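Local coordinates for WbbM protein (Klebsiella pneumoniae, PDB 6U4B) that is a trimeric bifunctional glycosyltransferase that polymerises O-antigen, probably by adding sugars to a growing polysaccharide chain, at residues A[40-45]-A[136-141]; A[56-61]-A[346-351]; A[170-175]-A[251-256]; A[267-270]-A[274-277]. All blocks are in the same frame, centred on the assembly; numbering follows the deposited sequence.

Contact 1 of 4, residues A[40-45]-A[136-141]; sequences AFLNAA and FGLNEE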
# COMPACT_ATOMS: atom_id res chain seq x y z
N ALA A 40 28.15 -27.91 -19.24
CA ALA A 40 28.27 -29.31 -18.83
C ALA A 40 29.28 -29.48 -17.70
O ALA A 40 30.33 -28.83 -17.67
CB ALA A 40 28.68 -30.17 -20.02
N PHE A 41 28.96 -30.38 -16.78
CA PHE A 41 29.81 -30.69 -15.63
C PHE A 41 30.51 -32.02 -15.84
O PHE A 41 29.92 -32.97 -16.37
CB PHE A 41 28.99 -30.73 -14.34
CG PHE A 41 28.34 -29.43 -13.98
CD1 PHE A 41 27.02 -29.39 -13.56
CD2 PHE A 41 29.05 -28.24 -14.05
CE1 PHE A 41 26.42 -28.19 -13.22
CE2 PHE A 41 28.46 -27.04 -13.71
CZ PHE A 41 27.14 -27.01 -13.30
N LEU A 42 31.76 -32.09 -15.42
CA LEU A 42 32.49 -33.35 -15.46
C LEU A 42 31.95 -34.31 -14.40
O LEU A 42 31.56 -33.90 -13.30
CB LEU A 42 33.98 -33.11 -15.24
CG LEU A 42 34.67 -32.37 -16.39
CD1 LEU A 42 36.11 -32.03 -16.03
CD2 LEU A 42 34.61 -33.20 -17.66
N ASN A 43 31.94 -35.60 -14.73
CA ASN A 43 31.27 -36.58 -13.89
C ASN A 43 32.10 -37.01 -12.69
O ASN A 43 31.52 -37.50 -11.71
CB ASN A 43 30.89 -37.81 -14.71
CG ASN A 43 29.77 -37.54 -15.68
OD1 ASN A 43 28.86 -36.76 -15.40
ND2 ASN A 43 29.83 -38.18 -16.84
N ALA A 44 33.42 -36.86 -12.73
CA ALA A 44 34.25 -37.35 -11.65
C ALA A 44 33.99 -36.56 -10.37
O ALA A 44 33.88 -35.33 -10.39
CB ALA A 44 35.73 -37.29 -12.03
N ALA A 45 33.89 -37.28 -9.25
CA ALA A 45 33.57 -36.66 -7.98
C ALA A 45 34.67 -35.73 -7.48
O ALA A 45 34.40 -34.86 -6.65
CB ALA A 45 33.29 -37.73 -6.92
N PHE A 136 41.01 -38.73 -21.95
CA PHE A 136 41.82 -37.68 -21.34
C PHE A 136 42.00 -37.89 -19.84
O PHE A 136 42.49 -36.99 -19.16
CB PHE A 136 41.19 -36.32 -21.64
CG PHE A 136 41.18 -35.98 -23.10
CD1 PHE A 136 42.32 -36.18 -23.87
CD2 PHE A 136 40.04 -35.50 -23.71
CE1 PHE A 136 42.32 -35.89 -25.22
CE2 PHE A 136 40.04 -35.20 -25.07
CZ PHE A 136 41.18 -35.40 -25.82
N GLY A 137 41.62 -39.06 -19.33
CA GLY A 137 41.93 -39.43 -17.96
C GLY A 137 41.32 -38.53 -16.91
O GLY A 137 41.95 -38.26 -15.88
N LEU A 138 40.09 -38.06 -17.15
CA LEU A 138 39.42 -37.16 -16.22
C LEU A 138 38.58 -37.96 -15.22
O LEU A 138 37.35 -37.85 -15.15
CB LEU A 138 38.57 -36.14 -16.98
CG LEU A 138 39.39 -35.13 -17.78
CD1 LEU A 138 38.51 -34.42 -18.80
CD2 LEU A 138 40.05 -34.12 -16.85
N ASN A 139 39.28 -38.78 -14.44
CA ASN A 139 38.66 -39.58 -13.39
C ASN A 139 39.64 -39.70 -12.24
O ASN A 139 40.82 -39.37 -12.37
CB ASN A 139 38.24 -40.96 -13.91
CG ASN A 139 39.34 -41.65 -14.69
OD1 ASN A 139 40.28 -42.20 -14.11
ND2 ASN A 139 39.24 -41.61 -16.02
N GLU A 140 39.14 -40.18 -11.10
CA GLU A 140 39.95 -40.22 -9.89
C GLU A 140 41.19 -41.08 -10.07
O GLU A 140 42.29 -40.68 -9.67
CB GLU A 140 39.12 -40.72 -8.71
CG GLU A 140 39.95 -41.18 -7.52
CD GLU A 140 39.44 -40.64 -6.20
OE1 GLU A 140 40.27 -40.35 -5.32
OE2 GLU A 140 38.21 -40.51 -6.05
N GLU A 141 41.04 -42.27 -10.67
CA GLU A 141 42.17 -43.19 -10.77
C GLU A 141 43.29 -42.62 -11.64
O GLU A 141 44.46 -42.66 -11.26
CB GLU A 141 41.70 -44.54 -11.32
CG GLU A 141 40.90 -45.38 -10.35
CD GLU A 141 41.25 -46.85 -10.45
OE1 GLU A 141 42.34 -47.24 -9.96
OE2 GLU A 141 40.46 -47.62 -11.03
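A44 and L42 meet L138 and N139 where the loop 40-45 crosses a Schellman motif and the N-cap of the next helix. G137 is the C-prime residue that ends helix 130-135, with positive phi (62°). The motif pairs L138 N with the carbonyl of E133. L138 then sits at the centre of an inverse gamma turn, and N139 is the N-cap of helix 140-146. The backbones come closest at A44 and N139, whose CA atoms are 5.2 Å apart. A44 points its methyl at this turn. Its CB lies 3.6 Å from the carbonyl O of L138 and 4.0 Å from N139 CA. Beside it, L42 and L138 touch through one methyl each, CD2 of L42 to CD1 of L138 at 4.2 Å. The N139 side chain leads away from the loop. Its OD1 is hydrogen-bonded to T142 OG1, and the side chain caps a backbone N of the helix that follows. E133 adds a polar tie nearby, since its OE2 accepts from N43 N. L42 also packs on I47 of strand 47-51, and L138 on Y132 and F109. No hydrogen bond joins the two segments. Their fit therefore rests on van der Waals contact, a methyl set against a peptide carbonyl and one leucine methyl pair, while N139 OD1 serves the start of its own helix.

Contact 2 of 4, residues A[56-61]-A[346-351]; sequences NSCNEI and NKTRLV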
# COMPACT_ATOMS: atom_id res chain seq x y z
N ASN A 56 27.61 -11.25 -8.89
CA ASN A 56 27.09 -10.32 -9.88
C ASN A 56 26.00 -10.93 -10.75
O ASN A 56 25.45 -10.23 -11.61
CB ASN A 56 28.24 -9.81 -10.77
CG ASN A 56 29.31 -9.07 -9.98
OD1 ASN A 56 29.08 -8.63 -8.86
ND2 ASN A 56 30.49 -8.94 -10.57
N SER A 57 25.67 -12.20 -10.55
CA SER A 57 24.65 -12.88 -11.32
C SER A 57 23.38 -13.06 -10.50
O SER A 57 23.44 -13.27 -9.28
CB SER A 57 25.15 -14.25 -11.81
OG SER A 57 24.09 -15.04 -12.30
N CYS A 58 22.24 -12.97 -11.18
CA CYS A 58 20.95 -13.28 -10.57
C CYS A 58 20.52 -14.72 -10.82
O CYS A 58 19.43 -15.11 -10.38
CB CYS A 58 19.87 -12.34 -11.11
SG CYS A 58 20.09 -10.60 -10.67
N ASN A 59 21.33 -15.52 -11.51
CA ASN A 59 20.92 -16.83 -11.97
C ASN A 59 21.65 -17.94 -11.24
O ASN A 59 22.70 -17.73 -10.62
CB ASN A 59 21.16 -16.98 -13.48
CG ASN A 59 20.15 -16.22 -14.31
OD1 ASN A 59 19.83 -15.07 -14.01
ND2 ASN A 59 19.64 -16.86 -15.35
N GLU A 60 21.06 -19.13 -11.30
CA GLU A 60 21.69 -20.37 -10.89
C GLU A 60 22.05 -21.16 -12.15
O GLU A 60 21.35 -21.10 -13.16
CB GLU A 60 20.76 -21.21 -10.01
CG GLU A 60 20.18 -20.47 -8.81
CD GLU A 60 21.16 -20.34 -7.67
OE1 GLU A 60 21.11 -19.32 -6.96
OE2 GLU A 60 22.00 -21.25 -7.50
N ILE A 61 23.16 -21.90 -12.08
CA ILE A 61 23.58 -22.74 -13.20
C ILE A 61 23.75 -24.20 -12.80
O ILE A 61 24.09 -25.02 -13.66
CB ILE A 61 24.88 -22.21 -13.85
CG1 ILE A 61 26.07 -22.35 -12.89
CG2 ILE A 61 24.71 -20.75 -14.26
CD1 ILE A 61 27.34 -21.77 -13.45
N ASN A 346 14.42 -6.26 -13.80
CA ASN A 346 13.22 -7.03 -13.49
C ASN A 346 13.54 -8.23 -12.60
O ASN A 346 12.78 -8.54 -11.68
CB ASN A 346 12.53 -7.48 -14.77
CG ASN A 346 11.58 -6.43 -15.32
OD1 ASN A 346 10.96 -5.69 -14.56
ND2 ASN A 346 11.48 -6.36 -16.64
N LYS A 347 14.67 -8.90 -12.85
CA LYS A 347 15.07 -10.01 -11.98
C LYS A 347 15.29 -9.53 -10.55
O LYS A 347 14.92 -10.21 -9.59
CB LYS A 347 16.32 -10.69 -12.52
CG LYS A 347 16.07 -11.55 -13.75
CD LYS A 347 17.21 -12.53 -14.03
CE LYS A 347 18.36 -11.86 -14.77
NZ LYS A 347 19.28 -12.88 -15.38
N THR A 348 15.89 -8.34 -10.39
CA THR A 348 16.08 -7.78 -9.06
C THR A 348 14.74 -7.46 -8.39
O THR A 348 14.52 -7.80 -7.23
CB THR A 348 16.94 -6.52 -9.14
OG1 THR A 348 18.27 -6.87 -9.58
CG2 THR A 348 17.02 -5.84 -7.79
N ARG A 349 13.84 -6.82 -9.14
CA ARG A 349 12.52 -6.50 -8.60
C ARG A 349 11.77 -7.76 -8.19
O ARG A 349 11.06 -7.77 -7.17
CB ARG A 349 11.71 -5.72 -9.63
CG ARG A 349 12.28 -4.37 -9.99
CD ARG A 349 11.54 -3.74 -11.16
NE ARG A 349 11.79 -2.31 -11.26
CZ ARG A 349 11.22 -1.52 -12.17
NH1 ARG A 349 10.38 -2.03 -13.05
NH2 ARG A 349 11.49 -0.22 -12.19
N LEU A 350 11.90 -8.83 -8.97
CA LEU A 350 11.17 -10.07 -8.66
C LEU A 350 11.68 -10.70 -7.37
O LEU A 350 10.88 -11.16 -6.55
CB LEU A 350 11.29 -11.04 -9.83
CG LEU A 350 10.46 -10.64 -11.05
CD1 LEU A 350 10.97 -11.31 -12.31
CD2 LEU A 350 9.00 -10.99 -10.81
N VAL A 351 13.00 -10.75 -7.19
CA VAL A 351 13.55 -11.29 -5.95
C VAL A 351 13.13 -10.42 -4.76
O VAL A 351 12.81 -10.93 -3.68
CB VAL A 351 15.08 -11.41 -6.05
CG1 VAL A 351 15.68 -11.76 -4.69
CG2 VAL A 351 15.46 -12.45 -7.09
O HOH W 1 21.93 -12.08 -13.96
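Loop 56-61 passes one side of helix 344-352, with C58 and K347 closest at 6.9 Å between CA atoms. K347 spans the gap. Its chain bends at chi3 (-81°), and the ammonium group comes to the side chain of N59, which it crosses at about a right angle. K347 NZ donates to N59 OD1 at 2.6 Å. The donor is tilted 26° from the carbonyl plane, with a C=O...N angle of 135°. A water accepts from K347 NZ at 3.1 Å and from C58 N at 2.9 Å, so the water links the lysine to the loop backbone. The aliphatic part of K347 lies against C58, with CD 4.0 Å from C58 CB. S57 OG accepts from N59 N at 2.9 Å, an ST turn that shapes the loop beside the amide. N59 ND2 donates in turn to E339 OE1, which also makes a long, weak ion pair with K347 NZ. The contact joins the DUF4422 and glycosyltransferase family 8 regions at the surface. Next to it, E60 shares backbone hydrogen bonds with F364 of strand 360-366, V351 packs on F364, and L350 reaches both L362 of that strand and I320 of helix 313-325.

Contact 3 of 4, residues A[170-175]-A[251-256]; sequences DHYERG and KRVIGH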
# COMPACT_ATOMS: atom_id res chain seq x y z
N ASP A 170 58.05 -7.98 -23.32
CA ASP A 170 57.60 -7.33 -24.54
C ASP A 170 56.24 -7.86 -24.99
O ASP A 170 55.47 -7.13 -25.63
CB ASP A 170 58.65 -7.51 -25.64
CG ASP A 170 58.33 -6.73 -26.90
OD1 ASP A 170 57.94 -5.55 -26.80
OD2 ASP A 170 58.49 -7.31 -28.00
N HIS A 171 55.93 -9.11 -24.65
CA HIS A 171 54.64 -9.68 -25.03
C HIS A 171 53.49 -9.00 -24.29
O HIS A 171 52.40 -8.83 -24.84
CB HIS A 171 54.62 -11.18 -24.75
CG HIS A 171 53.46 -11.90 -25.37
ND1 HIS A 171 53.27 -11.97 -26.73
CD2 HIS A 171 52.44 -12.59 -24.81
CE1 HIS A 171 52.17 -12.66 -26.98
NE2 HIS A 171 51.65 -13.05 -25.83
N TYR A 172 53.72 -8.60 -23.03
CA TYR A 172 52.70 -7.84 -22.32
C TYR A 172 52.52 -6.46 -22.94
O TYR A 172 51.39 -6.00 -23.11
CB TYR A 172 53.07 -7.71 -20.84
CG TYR A 172 51.90 -7.30 -19.96
CD1 TYR A 172 51.45 -5.98 -19.93
CD2 TYR A 172 51.25 -8.22 -19.15
CE1 TYR A 172 50.38 -5.60 -19.14
CE2 TYR A 172 50.19 -7.85 -18.35
CZ TYR A 172 49.76 -6.54 -18.34
OH TYR A 172 48.70 -6.18 -17.55
N GLU A 173 53.63 -5.80 -23.30
CA GLU A 173 53.54 -4.44 -23.81
C GLU A 173 52.83 -4.39 -25.16
O GLU A 173 52.08 -3.45 -25.44
CB GLU A 173 54.94 -3.84 -23.92
CG GLU A 173 54.95 -2.44 -24.50
CD GLU A 173 56.23 -1.69 -24.21
OE1 GLU A 173 57.04 -2.20 -23.40
OE2 GLU A 173 56.43 -0.60 -24.77
N ARG A 174 53.06 -5.39 -26.01
CA ARG A 174 52.42 -5.43 -27.32
C ARG A 174 51.00 -5.97 -27.28
O ARG A 174 50.34 -6.01 -28.33
CB ARG A 174 53.27 -6.26 -28.29
CG ARG A 174 54.64 -5.67 -28.56
CD ARG A 174 55.59 -6.69 -29.16
NE ARG A 174 55.16 -7.16 -30.48
CZ ARG A 174 54.53 -8.31 -30.69
NH1 ARG A 174 54.17 -8.65 -31.93
NH2 ARG A 174 54.25 -9.12 -29.68
N GLY A 175 50.51 -6.37 -26.11
CA GLY A 175 49.17 -6.92 -26.03
C GLY A 175 48.12 -5.90 -26.47
O GLY A 175 48.20 -4.72 -26.13
N LYS A 251 39.75 -4.66 -18.67
CA LYS A 251 39.41 -4.73 -17.25
C LYS A 251 39.94 -6.00 -16.59
O LYS A 251 40.11 -6.01 -15.37
CB LYS A 251 37.90 -4.64 -17.06
CG LYS A 251 37.35 -3.22 -17.10
CD LYS A 251 35.92 -3.20 -17.65
CE LYS A 251 34.94 -2.61 -16.65
NZ LYS A 251 33.59 -2.49 -17.26
N ARG A 252 40.20 -7.05 -17.36
CA ARG A 252 40.79 -8.27 -16.85
C ARG A 252 42.30 -8.12 -16.54
O ARG A 252 43.00 -9.14 -16.50
CB ARG A 252 40.56 -9.41 -17.85
CG ARG A 252 39.10 -9.61 -18.23
CD ARG A 252 38.98 -10.34 -19.56
NE ARG A 252 39.43 -11.73 -19.46
CZ ARG A 252 40.00 -12.38 -20.46
NH1 ARG A 252 40.38 -13.65 -20.30
NH2 ARG A 252 40.21 -11.77 -21.62
N VAL A 253 42.76 -6.89 -16.31
CA VAL A 253 44.19 -6.64 -16.11
C VAL A 253 44.75 -7.47 -14.96
O VAL A 253 45.87 -7.99 -15.05
CB VAL A 253 44.42 -5.13 -15.89
CG1 VAL A 253 43.44 -4.61 -14.86
CG2 VAL A 253 45.86 -4.87 -15.43
N ILE A 254 43.97 -7.62 -13.89
CA ILE A 254 44.44 -8.37 -12.73
C ILE A 254 44.70 -9.82 -13.11
O ILE A 254 45.76 -10.38 -12.79
CB ILE A 254 43.42 -8.26 -11.58
CG1 ILE A 254 43.09 -6.80 -11.29
CG2 ILE A 254 43.96 -8.95 -10.33
CD1 ILE A 254 44.24 -6.02 -10.68
N GLY A 255 43.74 -10.45 -13.78
CA GLY A 255 43.92 -11.83 -14.20
C GLY A 255 45.07 -12.00 -15.17
O GLY A 255 45.84 -12.97 -15.08
N HIS A 256 45.22 -11.06 -16.11
CA HIS A 256 46.32 -11.12 -17.06
C HIS A 256 47.67 -11.00 -16.35
O HIS A 256 48.62 -11.71 -16.69
CB HIS A 256 46.17 -10.02 -18.11
CG HIS A 256 44.95 -10.17 -18.97
ND1 HIS A 256 44.47 -11.40 -19.37
CD2 HIS A 256 44.12 -9.25 -19.50
CE1 HIS A 256 43.40 -11.23 -20.11
NE2 HIS A 256 43.16 -9.93 -20.21
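Y172 reaches V253 and H256 from the last turn of helix 168-173. Before it in sequence, D170 and H171 turn to other neighbours. D170 OD2 accepts from K166 N, and the H171 ring meets Y212 edge-to-face. Y172 reaches across to helix 253-272. Its ring stands opposite the backbone N about the first torsion (chi1 -163°), which carries the hydroxyl end nearer to that helix. OH lies 3.8 Å from V253 CG2. Here the hydroxyl meets a methyl, so this is van der Waals contact and not a hydrogen bond, and the two side chains meet at a slant. Further back along the ring, the carbonyl O of H256 lies at the edge, near the ring plane, 4.5 Å from Y172 CE2. That carbonyl also accepts a hydrogen bond from R260 NH1. The helix ends after E173. R174 N still bonds to the carbonyl of D170, and G175 N to that of Y172. No hydrogen bond crosses between the segments. The contact is buried between helices: Y172 packs on I180 and D182 of helix 180-193 and on I257 and R260 of helix 253-272, its ring meets that of Y183, and V253 also touches D182.

Contact 4 of 4, residues A[267-270]-A[274-277]; sequences IKLQ and ELKV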
# COMPACT_ATOMS: atom_id res chain seq x y z
N ILE A 267 59.43 -20.05 -11.39
CA ILE A 267 60.85 -19.95 -11.70
C ILE A 267 61.67 -19.78 -10.43
O ILE A 267 62.76 -20.34 -10.29
CB ILE A 267 61.09 -18.79 -12.70
CG1 ILE A 267 60.52 -19.16 -14.07
CG2 ILE A 267 62.57 -18.46 -12.80
CD1 ILE A 267 60.58 -18.03 -15.07
N LYS A 268 61.14 -19.03 -9.46
CA LYS A 268 61.82 -18.87 -8.18
C LYS A 268 61.93 -20.20 -7.44
O LYS A 268 62.96 -20.48 -6.82
CB LYS A 268 61.08 -17.83 -7.33
CG LYS A 268 61.45 -17.82 -5.86
CD LYS A 268 62.86 -17.32 -5.63
CE LYS A 268 63.07 -16.96 -4.17
NZ LYS A 268 62.55 -18.01 -3.26
N LEU A 269 60.88 -21.02 -7.50
CA LEU A 269 60.93 -22.32 -6.83
C LEU A 269 61.95 -23.24 -7.49
O LEU A 269 62.63 -24.01 -6.81
CB LEU A 269 59.54 -22.96 -6.83
CG LEU A 269 58.73 -22.87 -5.54
CD1 LEU A 269 58.73 -21.45 -4.99
CD2 LEU A 269 57.30 -23.35 -5.79
N GLN A 270 62.06 -23.18 -8.82
CA GLN A 270 63.05 -24.00 -9.52
C GLN A 270 64.47 -23.52 -9.26
O GLN A 270 65.40 -24.34 -9.23
CB GLN A 270 62.75 -24.00 -11.02
CG GLN A 270 61.39 -24.59 -11.37
CD GLN A 270 60.95 -24.27 -12.78
OE1 GLN A 270 61.04 -23.13 -13.23
NE2 GLN A 270 60.47 -25.29 -13.49
N GLU A 274 64.77 -28.19 -5.66
CA GLU A 274 63.99 -29.15 -6.43
C GLU A 274 62.62 -28.58 -6.78
O GLU A 274 62.06 -27.75 -6.07
CB GLU A 274 63.82 -30.45 -5.64
CG GLU A 274 63.23 -30.27 -4.24
CD GLU A 274 61.71 -30.13 -4.24
OE1 GLU A 274 61.07 -30.56 -5.22
OE2 GLU A 274 61.16 -29.59 -3.25
N LEU A 275 62.09 -29.05 -7.91
CA LEU A 275 60.67 -28.93 -8.21
C LEU A 275 60.34 -29.84 -9.39
O LEU A 275 60.92 -29.70 -10.47
CB LEU A 275 60.26 -27.49 -8.52
CG LEU A 275 58.76 -27.26 -8.29
CD1 LEU A 275 58.40 -27.56 -6.84
CD2 LEU A 275 58.36 -25.84 -8.66
N LYS A 276 59.42 -30.78 -9.19
CA LYS A 276 59.05 -31.75 -10.21
C LYS A 276 57.78 -31.26 -10.90
O LYS A 276 56.71 -31.20 -10.29
CB LYS A 276 58.88 -33.14 -9.61
CG LYS A 276 60.19 -33.69 -9.07
CD LYS A 276 60.05 -35.10 -8.53
CE LYS A 276 61.41 -35.73 -8.34
NZ LYS A 276 62.39 -34.78 -7.74
N VAL A 277 57.91 -30.91 -12.18
CA VAL A 277 56.84 -30.34 -12.98
C VAL A 277 56.49 -31.34 -14.07
O VAL A 277 57.38 -31.88 -14.74
CB VAL A 277 57.25 -28.98 -13.57
CG1 VAL A 277 56.31 -28.58 -14.69
CG2 VAL A 277 57.30 -27.92 -12.49
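L269 and L275 make an apolar contact at the surface of the N-terminal alpha/beta domain, where the end of helix 253-272 turns back into strand 277-285. Only three residues separate the two segments, so this is a local helix-to-strand connection. The backbones come closest at Q270 and L275, 5.6 Å apart between CA atoms. L275 points toward the helix and has more of its surface buried here than any other residue of the two segments. CG is anti to the backbone N (chi1 -157°), and the CD2 branch does the touching. L275 CD2 lies 3.6 Å from L269 CB. The same methyl is 3.9 Å from L269 CD2, so it rests against both the root and one branch of the other leucine. The two side chains run at an oblique angle to each other.

Q270 flanks this pair through its aliphatic part. Its CG is 4.2 Å from L275 CB. Further out, Q270 NE2 is 4.2 Å from V277 CG2, a loose contact with the first residue of the strand. The carbonyl oxygens of L269 and E274 are 3.9 Å apart. No hydrogen bond links the segments.

Both leucines also pack on I222 of helix 220-240, and L275 touches I152 of strand 152-159. K276 shares backbone hydrogen bonds with D151 and I152, which bring the chain alongside that strand. V277 packs on L154 of the same strand. This is a helix-to-strand turn of an alpha/beta domain: strand 277-285 enters the mixed sheet parallel to strand 152-159, and the leucine pair lies against I222.

Contacts 1, 3 and 4 lie round the first mixed sheet and its helices, whereas contact 2 joins this half of the chain to the family 8 part. Contact 3 is the buried one, contact 1 is partly buried, and contacts 2 and 4 lie at the surface. Contacts 3 and 4 use opposite ends of helix 253-272, with centres 25 Å apart. Contacts 1 and 2 touch directly, F41 CZ to I61 O at 3.7 Å, though their centres are 30 Å apart. The chemistry differs with place. Contact 2 alone has a hydrogen bond and a water between its segments. The other three rely on van der Waals packing.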